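Local atomic coordinates of oxalate biosynthetic component 1 (Burkholderia thailandensis, PDB entry 5IKY), a protein that produces oxalate in a quorum sensing-dependent pathway, as a bifunctional enzyme joining a serine hydrolase of alpha/beta-hydrolase type to an additional lyase activity. Residues V2-I7 and G514-E519; S273-L278 and T520-L525; A307-S312 and M527-V532. All blocks are in the same frame, centred on the assembly; numbering follows the deposited sequence.

Contact 1. Residues V2-I7 and G514-E519; sequences VKTFYI and GIVDAE
T4 pairs with G514 and F5 with I515 in parallel register, held by three backbone hydrogen bonds. G514 lies between K3 and F5: its N donates to K3 O (3.1 Å), while its O accepts from F5 N. One step on, F5 O takes V516 N at 2.9 Å and is also approached by the CA-H of I515, so this carbonyl has two partners from the other segment. The side chains add packing beside the backbone. T4 has OG1 between its backbone N and carbonyl carbon (chi1 64°), where it meets V516 CG2 at 3.5 Å, the two side chains crossing at about a right angle. V516 also sets its CB 4.0 Å from Y6 CB; beta-branched valine suits such an extended backbone and stays compact beside the tyrosine. Beyond the paired residues, I7 reaches back with CD1 to I515 CG2, also at 4.0 Å. Within residues 2-7, K3, just before the strand, lays its CE over one face of the F5 ring, offset toward the rim, while its NZ continues to L469 O. The apolar residues fit the surroundings: F5, I7 and I515 pack on helix 497-510, and F5 also on helix 460-466. Farther along, strand 4-9 bonds to strands 471-474 and 223-226, while Y6 and V516 rest on L521 of helix 518-524.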
loop_
_atom_site.group_PDB
_atom_site.type_symbol
_atom_site.label_atom_id
_atom_site.label_comp_id
_atom_site.label_asym_id
_atom_site.label_seq_id
_atom_site.Cartn_x
_atom_site.Cartn_y
_atom_site.Cartn_z
ATOM N N VAL A 2 -20.576 10.507 1.966
ATOM C CA VAL A 2 -21.324 10.559 0.715
ATOM C C VAL A 2 -20.512 11.249 -0.384
ATOM O O VAL A 2 -20.436 10.756 -1.510
ATOM C CB VAL A 2 -22.684 11.277 0.903
ATOM C CG1 VAL A 2 -22.533 12.512 1.785
ATOM C CG2 VAL A 2 -23.306 11.625 -0.444
ATOM N N LYS A 3 -19.898 12.380 -0.049
ATOM C CA LYS A 3 -19.052 13.103 -0.994
ATOM C C LYS A 3 -17.616 12.586 -0.956
ATOM O O LYS A 3 -17.016 12.473 0.114
ATOM C CB LYS A 3 -19.077 14.604 -0.697
ATOM C CG LYS A 3 -18.104 15.423 -1.532
ATOM C CD LYS A 3 -18.362 15.252 -3.024
ATOM C CE LYS A 3 -17.378 16.066 -3.853
ATOM N NZ LYS A 3 -17.520 15.804 -5.312
ATOM N N THR A 4 -17.069 12.267 -2.125
ATOM C CA THR A 4 -15.697 11.775 -2.216
ATOM C C THR A 4 -14.906 12.482 -3.308
ATOM O O THR A 4 -15.448 12.838 -4.352
ATOM C CB THR A 4 -15.646 10.256 -2.497
ATOM O OG1 THR A 4 -16.223 9.985 -3.780
ATOM C CG2 THR A 4 -16.389 9.470 -1.426
ATOM N N PHE A 5 -13.617 12.678 -3.053
ATOM C CA PHE A 5 -12.685 13.149 -4.070
ATOM C C PHE A 5 -11.687 12.046 -4.384
ATOM O O PHE A 5 -11.428 11.190 -3.541
ATOM C CB PHE A 5 -11.929 14.396 -3.602
ATOM C CG PHE A 5 -12.765 15.637 -3.542
ATOM C CD1 PHE A 5 -13.156 16.280 -4.705
ATOM C CD2 PHE A 5 -13.127 16.187 -2.323
ATOM C CE1 PHE A 5 -13.912 17.436 -4.653
ATOM C CE2 PHE A 5 -13.884 17.343 -2.264
ATOM C CZ PHE A 5 -14.278 17.968 -3.432
ATOM N N TYR A 6 -11.120 12.060 -5.585
ATOM C CA TYR A 6 -9.942 11.239 -5.833
ATOM C C TYR A 6 -8.722 12.150 -5.902
ATOM O O TYR A 6 -8.773 13.227 -6.492
ATOM C CB TYR A 6 -10.087 10.389 -7.103
ATOM C CG TYR A 6 -10.131 11.141 -8.418
ATOM C CD1 TYR A 6 -8.962 11.467 -9.097
ATOM C CD2 TYR A 6 -11.343 11.476 -9.004
ATOM C CE1 TYR A 6 -9.000 12.136 -10.305
ATOM C CE2 TYR A 6 -11.393 12.144 -10.213
ATOM C CZ TYR A 6 -10.221 12.472 -10.859
ATOM O OH TYR A 6 -10.274 13.138 -12.063
ATOM N N ILE A 7 -7.634 11.726 -5.268
ATOM C CA ILE A 7 -6.448 12.562 -5.155
ATOM C C ILE A 7 -5.386 12.200 -6.183
ATOM O O ILE A 7 -4.975 11.043 -6.291
ATOM C CB ILE A 7 -5.820 12.471 -3.750
ATOM C CG1 ILE A 7 -6.805 12.968 -2.691
ATOM C CG2 ILE A 7 -4.525 13.274 -3.684
ATOM C CD1 ILE A 7 -6.269 12.869 -1.280
ATOM N N GLY A 514 -14.745 11.692 2.118
ATOM C CA GLY A 514 -13.864 10.557 1.911
ATOM C C GLY A 514 -13.028 10.676 0.651
ATOM O O GLY A 514 -13.196 11.611 -0.133
ATOM N N ILE A 515 -12.114 9.730 0.458
ATOM C CA ILE A 515 -11.298 9.706 -0.749
ATOM C C ILE A 515 -11.442 8.379 -1.482
ATOM O O ILE A 515 -11.797 7.363 -0.884
ATOM C CB ILE A 515 -9.807 9.957 -0.443
ATOM C CG1 ILE A 515 -9.240 8.845 0.438
ATOM C CG2 ILE A 515 -9.624 11.307 0.222
ATOM C CD1 ILE A 515 -7.765 9.012 0.750
ATOM N N VAL A 516 -11.171 8.397 -2.782
ATOM C CA VAL A 516 -11.292 7.204 -3.610
ATOM C C VAL A 516 -9.927 6.577 -3.873
ATOM O O VAL A 516 -9.010 7.244 -4.355
ATOM C CB VAL A 516 -11.970 7.525 -4.957
ATOM C CG1 VAL A 516 -12.136 6.261 -5.784
ATOM C CG2 VAL A 516 -13.314 8.196 -4.726
ATOM N N ASP A 517 -9.790 5.295 -3.550
ATOM C CA ASP A 517 -8.549 4.577 -3.814
ATOM C C ASP A 517 -8.435 4.230 -5.295
ATOM O O ASP A 517 -9.414 4.316 -6.041
ATOM C CB ASP A 517 -8.457 3.307 -2.964
ATOM C CG ASP A 517 -9.578 2.329 -3.251
ATOM O OD1 ASP A 517 -10.753 2.746 -3.238
ATOM O OD2 ASP A 517 -9.280 1.141 -3.497
ATOM N N ALA A 518 -7.236 3.827 -5.706
ATOM C CA ALA A 518 -6.944 3.543 -7.107
ATOM C C ALA A 518 -7.853 2.463 -7.697
ATOM O O ALA A 518 -8.395 2.637 -8.785
ATOM C CB ALA A 518 -5.481 3.145 -7.262
ATOM N N GLU A 519 -8.020 1.358 -6.975
ATOM C CA GLU A 519 -8.829 0.236 -7.451
ATOM C C GLU A 519 -10.265 0.651 -7.748
ATOM O O GLU A 519 -10.820 0.293 -8.786
ATOM C CB GLU A 519 -8.824 -0.899 -6.427
ATOM C CG GLU A 519 -7.827 -2.003 -6.727
ATOM C CD GLU A 519 -7.751 -3.029 -5.615
ATOM O OE1 GLU A 519 -6.623 -3.389 -5.212
ATOM O OE2 GLU A 519 -8.821 -3.473 -5.143
#

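Contact 2. Residues S273-L278 and T520-L525; sequences SAILNL and TLRDEL
R522 and I275 carry this contact, one by polar and the other by apolar means. The polar part is the grip of the R522 guanidinium on the backbone leading into strand 275-278. R522 NH1 donates to S273 O at 3.0 Å in a fairly straight bond (157° at the hydrogen). The oxygen lies close to the guanidinium plane, whereas the nitrogen stands well above the plane of the S273 carbonyl. A weak bond from the same NH1 reaches A274 O at 3.2 Å. The arginine chain bends at chi3 (85°), turning NE aside from its aliphatic part. Arginine suits this buried place because its other nitrogens also find partners: NE bonds to M527 O, and NH2 is paired with D309 OD1, a salt bridge modelled too short for its geometry to be relied on. The apolar part centres on I275, which runs antiparallel alongside R522, with I275 CG1 3.7 Å from R522 CG. Its CD1, carried outward by an extended chi2, touches L521 CD2 at 3.7 Å, the two side chains crossing at about a right angle, and meets L525 CD1 more loosely at 4.2 Å. Branched aliphatic chains suit this packing, I275 meeting both the arginine stem and the two leucines. Strand 275-278 runs between strands 223-226 and 310-313 of the parallel sheet, with L276 and L278 packed on helix 257-270, while L521 of helix 518-524 leans also on V223.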
loop_
_atom_site.group_PDB
_atom_site.type_symbol
_atom_site.label_atom_id
_atom_site.label_comp_id
_atom_site.label_asym_id
_atom_site.label_seq_id
_atom_site.Cartn_x
_atom_site.Cartn_y
_atom_site.Cartn_z
ATOM N N SER A 273 -2.211 -1.351 -8.790
ATOM C CA SER A 273 -3.502 -0.707 -9.019
ATOM C C SER A 273 -3.383 0.796 -9.249
ATOM O O SER A 273 -4.324 1.432 -9.728
ATOM C CB SER A 273 -4.443 -0.976 -7.844
ATOM O OG SER A 273 -4.713 -2.363 -7.720
ATOM N N ALA A 274 -2.228 1.357 -8.910
ATOM C CA ALA A 274 -2.002 2.792 -9.044
ATOM C C ALA A 274 -2.230 3.256 -10.475
ATOM O O ALA A 274 -1.674 2.691 -11.415
ATOM C CB ALA A 274 -0.591 3.151 -8.592
ATOM N N ILE A 275 -3.060 4.281 -10.634
ATOM C CA ILE A 275 -3.293 4.867 -11.944
ATOM C C ILE A 275 -2.113 5.764 -12.290
ATOM O O ILE A 275 -1.819 6.724 -11.580
ATOM C CB ILE A 275 -4.615 5.656 -11.987
ATOM C CG1 ILE A 275 -5.794 4.702 -11.796
ATOM C CG2 ILE A 275 -4.756 6.411 -13.302
ATOM C CD1 ILE A 275 -7.130 5.394 -11.627
ATOM N N LEU A 276 -1.428 5.429 -13.377
ATOM C CA LEU A 276 -0.205 6.122 -13.754
ATOM C C LEU A 276 -0.478 7.122 -14.866
ATOM O O LEU A 276 -1.058 6.787 -15.903
ATOM C CB LEU A 276 0.865 5.116 -14.180
ATOM C CG LEU A 276 1.142 4.044 -13.120
ATOM C CD1 LEU A 276 2.171 3.027 -13.598
ATOM C CD2 LEU A 276 1.582 4.687 -11.813
ATOM N N ASN A 277 -0.053 8.356 -14.632
ATOM C CA ASN A 277 -0.307 9.461 -15.544
ATOM C C ASN A 277 1.011 10.110 -15.954
ATOM O O ASN A 277 1.687 10.731 -15.132
ATOM C CB ASN A 277 -1.252 10.469 -14.879
ATOM C CG ASN A 277 -1.580 11.656 -15.763
ATOM O OD1 ASN A 277 -1.102 11.765 -16.893
ATOM N ND2 ASN A 277 -2.421 12.550 -15.254
ATOM N N LEU A 278 1.382 9.954 -17.221
ATOM C CA LEU A 278 2.656 10.480 -17.706
ATOM C C LEU A 278 2.478 11.806 -18.432
ATOM O O LEU A 278 1.552 11.981 -19.225
ATOM C CB LEU A 278 3.348 9.476 -18.630
ATOM C CG LEU A 278 3.545 8.050 -18.110
ATOM C CD1 LEU A 278 4.531 7.308 -18.997
ATOM C CD2 LEU A 278 3.999 8.038 -16.657
ATOM N N THR A 520 -10.861 1.403 -6.829
ATOM C CA THR A 520 -12.223 1.888 -7.007
ATOM C C THR A 520 -12.306 2.850 -8.189
ATOM O O THR A 520 -13.259 2.810 -8.970
ATOM C CB THR A 520 -12.736 2.589 -5.734
ATOM O OG1 THR A 520 -12.631 1.694 -4.621
ATOM C CG2 THR A 520 -14.182 3.034 -5.899
ATOM N N LEU A 521 -11.297 3.704 -8.324
ATOM C CA LEU A 521 -11.291 4.717 -9.372
ATOM C C LEU A 521 -11.164 4.085 -10.753
ATOM O O LEU A 521 -11.779 4.554 -11.713
ATOM C CB LEU A 521 -10.161 5.724 -9.144
ATOM C CG LEU A 521 -10.184 6.946 -10.066
ATOM C CD1 LEU A 521 -11.542 7.625 -10.015
ATOM C CD2 LEU A 521 -9.093 7.925 -9.685
ATOM N N ARG A 522 -10.375 3.019 -10.849
ATOM C CA ARG A 522 -10.213 2.316 -12.118
ATOM C C ARG A 522 -11.555 1.781 -12.614
ATOM O O ARG A 522 -11.785 1.691 -13.819
ATOM C CB ARG A 522 -9.196 1.175 -11.992
ATOM C CG ARG A 522 -7.796 1.641 -11.634
ATOM C CD ARG A 522 -6.781 0.516 -11.729
ATOM N NE ARG A 522 -6.298 0.363 -13.094
ATOM C CZ ARG A 522 -5.118 0.793 -13.520
ATOM N NH1 ARG A 522 -4.275 1.381 -12.680
ATOM N NH2 ARG A 522 -4.769 0.610 -14.784
ATOM N N ASP A 523 -12.442 1.438 -11.683
ATOM C CA ASP A 523 -13.795 1.023 -12.045
ATOM C C ASP A 523 -14.613 2.214 -12.535
ATOM O O ASP A 523 -15.318 2.117 -13.538
ATOM C CB ASP A 523 -14.504 0.354 -10.865
ATOM C CG ASP A 523 -13.915 -1.004 -10.519
ATOM O OD1 ASP A 523 -13.116 -1.535 -11.321
ATOM O OD2 ASP A 523 -14.267 -1.547 -9.450
ATOM N N GLU A 524 -14.511 3.334 -11.826
ATOM C CA GLU A 524 -15.255 4.540 -12.181
ATOM C C GLU A 524 -14.847 5.105 -13.541
ATOM O O GLU A 524 -15.659 5.721 -14.230
ATOM C CB GLU A 524 -15.070 5.619 -11.111
ATOM C CG GLU A 524 -15.933 5.444 -9.874
ATOM C CD GLU A 524 -15.789 6.603 -8.903
ATOM O OE1 GLU A 524 -15.682 7.757 -9.369
ATOM O OE2 GLU A 524 -15.789 6.362 -7.677
ATOM N N LEU A 525 -13.591 4.900 -13.921
ATOM C CA LEU A 525 -13.065 5.475 -15.156
ATOM C C LEU A 525 -13.020 4.451 -16.284
ATOM O O LEU A 525 -12.672 4.782 -17.418
ATOM C CB LEU A 525 -11.664 6.051 -14.924
ATOM C CG LEU A 525 -11.512 7.082 -13.801
ATOM C CD1 LEU A 525 -10.075 7.586 -13.713
ATOM C CD2 LEU A 525 -12.476 8.241 -13.999
#

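Contact 3. Residues A307-S312 and M527-V532; sequences APDVAS and MSRPDV
The planes of the D309 carboxylate and the R529 guanidinium are turned 50° apart, and the two side chains cross at about a right angle. D309 OD1 approaches R529 NH1 obliquely at 3.8 Å, well out of the guanidinium plane, so this long salt bridge is an attraction of charges with no N-H aimed at the oxygen; the position of OD1 is itself less certain. At the guanidinium edge, near its plane, lies A307 O, 4.4 Å from R529 NH1. Other partners hold these groups: R529 NE donates to P272 O, and D309 OD2 accepts from L276 N. An aspartate is apt here, since its charge would help to offset two arginines whose NH1 (R529) and NH2 (R522) come close together.

The remaining contact is made by M527. Its chain is extended beyond CG (chi2 and chi3 both 175°), a straight, flexible reach that brings SD to 4.0 Å from D309 CB and CE to 3.7 Å from V310 CG2. M527 and V310 cross at about a right angle, methyl against methyl, and M527 also touches R346 on the next strand. R529 occupies the N-cap position of helix 530-541, and P530 follows it in the first turn, where a proline's lack of an N-H costs no helical hydrogen bond. D531 then binds R696 and N706, in the cap-domain region.

The strand beginning at V310 belongs to a parallel barrel of the TIM type, as in the beta-keto acid cleavage enzymes. D309, directly before it, and the segment M527-R529 lie at the N-terminal ends of the barrel strands. The bound magnesium ion, about 11 Å from the V310 side chain, is held by H227 and E477, just past the C-terminal ends of strands 223-226 and 471-474.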
loop_
_atom_site.group_PDB
_atom_site.type_symbol
_atom_site.label_atom_id
_atom_site.label_comp_id
_atom_site.label_asym_id
_atom_site.label_seq_id
_atom_site.Cartn_x
_atom_site.Cartn_y
_atom_site.Cartn_z
ATOM N N ALA A 307 0.421 -0.567 -20.286
ATOM C CA ALA A 307 0.714 0.797 -20.696
ATOM C C ALA A 307 0.320 1.763 -19.590
ATOM O O ALA A 307 -0.426 1.391 -18.684
ATOM C CB ALA A 307 -0.022 1.130 -21.986
ATOM N N PRO A 308 0.835 3.001 -19.643
ATOM C CA PRO A 308 0.300 4.001 -18.716
ATOM C C PRO A 308 -1.171 4.233 -19.013
ATOM O O PRO A 308 -1.595 4.079 -20.156
ATOM C CB PRO A 308 1.142 5.251 -19.001
ATOM C CG PRO A 308 1.791 5.000 -20.329
ATOM C CD PRO A 308 1.962 3.521 -20.435
ATOM N N ASP A 309 -1.945 4.578 -17.994
ATOM C CA ASP A 309 -3.382 4.695 -18.154
ATOM C C ASP A 309 -3.768 6.053 -18.720
ATOM O O ASP A 309 -4.725 6.173 -19.481
ATOM C CB ASP A 309 -4.076 4.460 -16.816
ATOM C CG ASP A 309 -3.644 3.162 -16.166
ATOM O OD1 ASP A 309 -4.205 2.106 -16.526
ATOM O OD2 ASP A 309 -2.741 3.200 -15.297
ATOM N N VAL A 310 -3.014 7.080 -18.347
ATOM C CA VAL A 310 -3.357 8.444 -18.715
ATOM C C VAL A 310 -2.124 9.214 -19.182
ATOM O O VAL A 310 -1.028 9.005 -18.666
ATOM C CB VAL A 310 -4.020 9.183 -17.526
ATOM C CG1 VAL A 310 -4.313 10.621 -17.878
ATOM C CG2 VAL A 310 -5.302 8.472 -17.100
ATOM N N ALA A 311 -2.301 10.087 -20.172
ATOM C CA ALA A 311 -1.233 10.979 -20.611
ATOM C C ALA A 311 -1.760 12.398 -20.838
ATOM O O ALA A 311 -2.904 12.589 -21.251
ATOM C CB ALA A 311 -0.578 10.444 -21.877
ATOM N N SER A 312 -0.915 13.388 -20.566
ATOM C CA SER A 312 -1.291 14.790 -20.708
ATOM C C SER A 312 -1.640 15.146 -22.148
ATOM O O SER A 312 -1.037 14.642 -23.096
ATOM C CB SER A 312 -0.164 15.696 -20.207
ATOM O OG SER A 312 -0.065 15.635 -18.798
ATOM N N MET A 527 -11.041 1.576 -16.222
ATOM C CA MET A 527 -9.625 1.258 -16.403
ATOM C C MET A 527 -9.179 0.084 -15.542
ATOM O O MET A 527 -8.041 0.057 -15.069
ATOM C CB MET A 527 -8.748 2.466 -16.068
ATOM C CG MET A 527 -8.964 3.687 -16.933
ATOM S SD MET A 527 -7.975 5.065 -16.327
ATOM C CE MET A 527 -8.308 6.292 -17.586
ATOM N N SER A 528 -10.067 -0.879 -15.331
ATOM C CA SER A 528 -9.748 -2.022 -14.482
ATOM C C SER A 528 -8.580 -2.818 -15.059
ATOM O O SER A 528 -8.429 -2.921 -16.274
ATOM C CB SER A 528 -10.972 -2.922 -14.309
ATOM O OG SER A 528 -11.419 -3.417 -15.559
ATOM N N ARG A 529 -7.748 -3.358 -14.175
ATOM C CA ARG A 529 -6.598 -4.163 -14.577
ATOM C C ARG A 529 -7.049 -5.453 -15.259
ATOM O O ARG A 529 -8.147 -5.941 -14.995
ATOM C CB ARG A 529 -5.726 -4.479 -13.359
ATOM C CG ARG A 529 -4.871 -3.318 -12.879
ATOM C CD ARG A 529 -4.002 -2.792 -13.999
ATOM N NE ARG A 529 -2.945 -1.910 -13.513
ATOM C CZ ARG A 529 -2.219 -1.122 -14.299
ATOM N NH1 ARG A 529 -2.451 -1.095 -15.605
ATOM N NH2 ARG A 529 -1.276 -0.351 -13.781
ATOM N N PRO A 530 -6.204 -6.004 -16.147
ATOM C CA PRO A 530 -6.540 -7.229 -16.886
ATOM C C PRO A 530 -6.922 -8.419 -16.000
ATOM O O PRO A 530 -7.877 -9.125 -16.326
ATOM C CB PRO A 530 -5.253 -7.530 -17.661
ATOM C CG PRO A 530 -4.618 -6.194 -17.850
ATOM C CD PRO A 530 -4.928 -5.420 -16.600
ATOM N N ASP A 531 -6.200 -8.640 -14.904
ATOM C CA ASP A 531 -6.478 -9.791 -14.047
ATOM C C ASP A 531 -7.798 -9.613 -13.294
ATOM O O ASP A 531 -8.536 -10.578 -13.090
ATOM C CB ASP A 531 -5.316 -10.038 -13.071
ATOM C CG ASP A 531 -5.102 -8.890 -12.098
ATOM O OD1 ASP A 531 -5.388 -7.730 -12.462
ATOM O OD2 ASP A 531 -4.629 -9.149 -10.968
ATOM N N VAL A 532 -8.098 -8.380 -12.895
ATOM C CA VAL A 532 -9.386 -8.065 -12.283
ATOM C C VAL A 532 -10.515 -8.300 -13.284
ATOM O O VAL A 532 -11.573 -8.834 -12.938
ATOM C CB VAL A 532 -9.430 -6.604 -11.769
ATOM C CG1 VAL A 532 -10.864 -6.148 -11.530
ATOM C CG2 VAL A 532 -8.612 -6.470 -10.497
#

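From the N terminus, the first segments come in the order 2-7, 273-278 and 307-312, and their partners follow in the same order within 514-532. The three loops, closed across 507, 242 and 215 residues, therefore all cross and none nests within another. Contact 1 adds a short strand to the first barrel strand; the chain then turns into helix 518-524, which contact 2 sets against strand 275-278, and contact 3 anchors the connection to helix 530-541 beside strand 310-313. A518 packs against S273, joining contacts 1 and 2, and the R522-D309 charge pair, whose modelled distance is doubtful, links contacts 2 and 3. Together they fasten residues 514-532 across the N-terminal ends of several barrel strands.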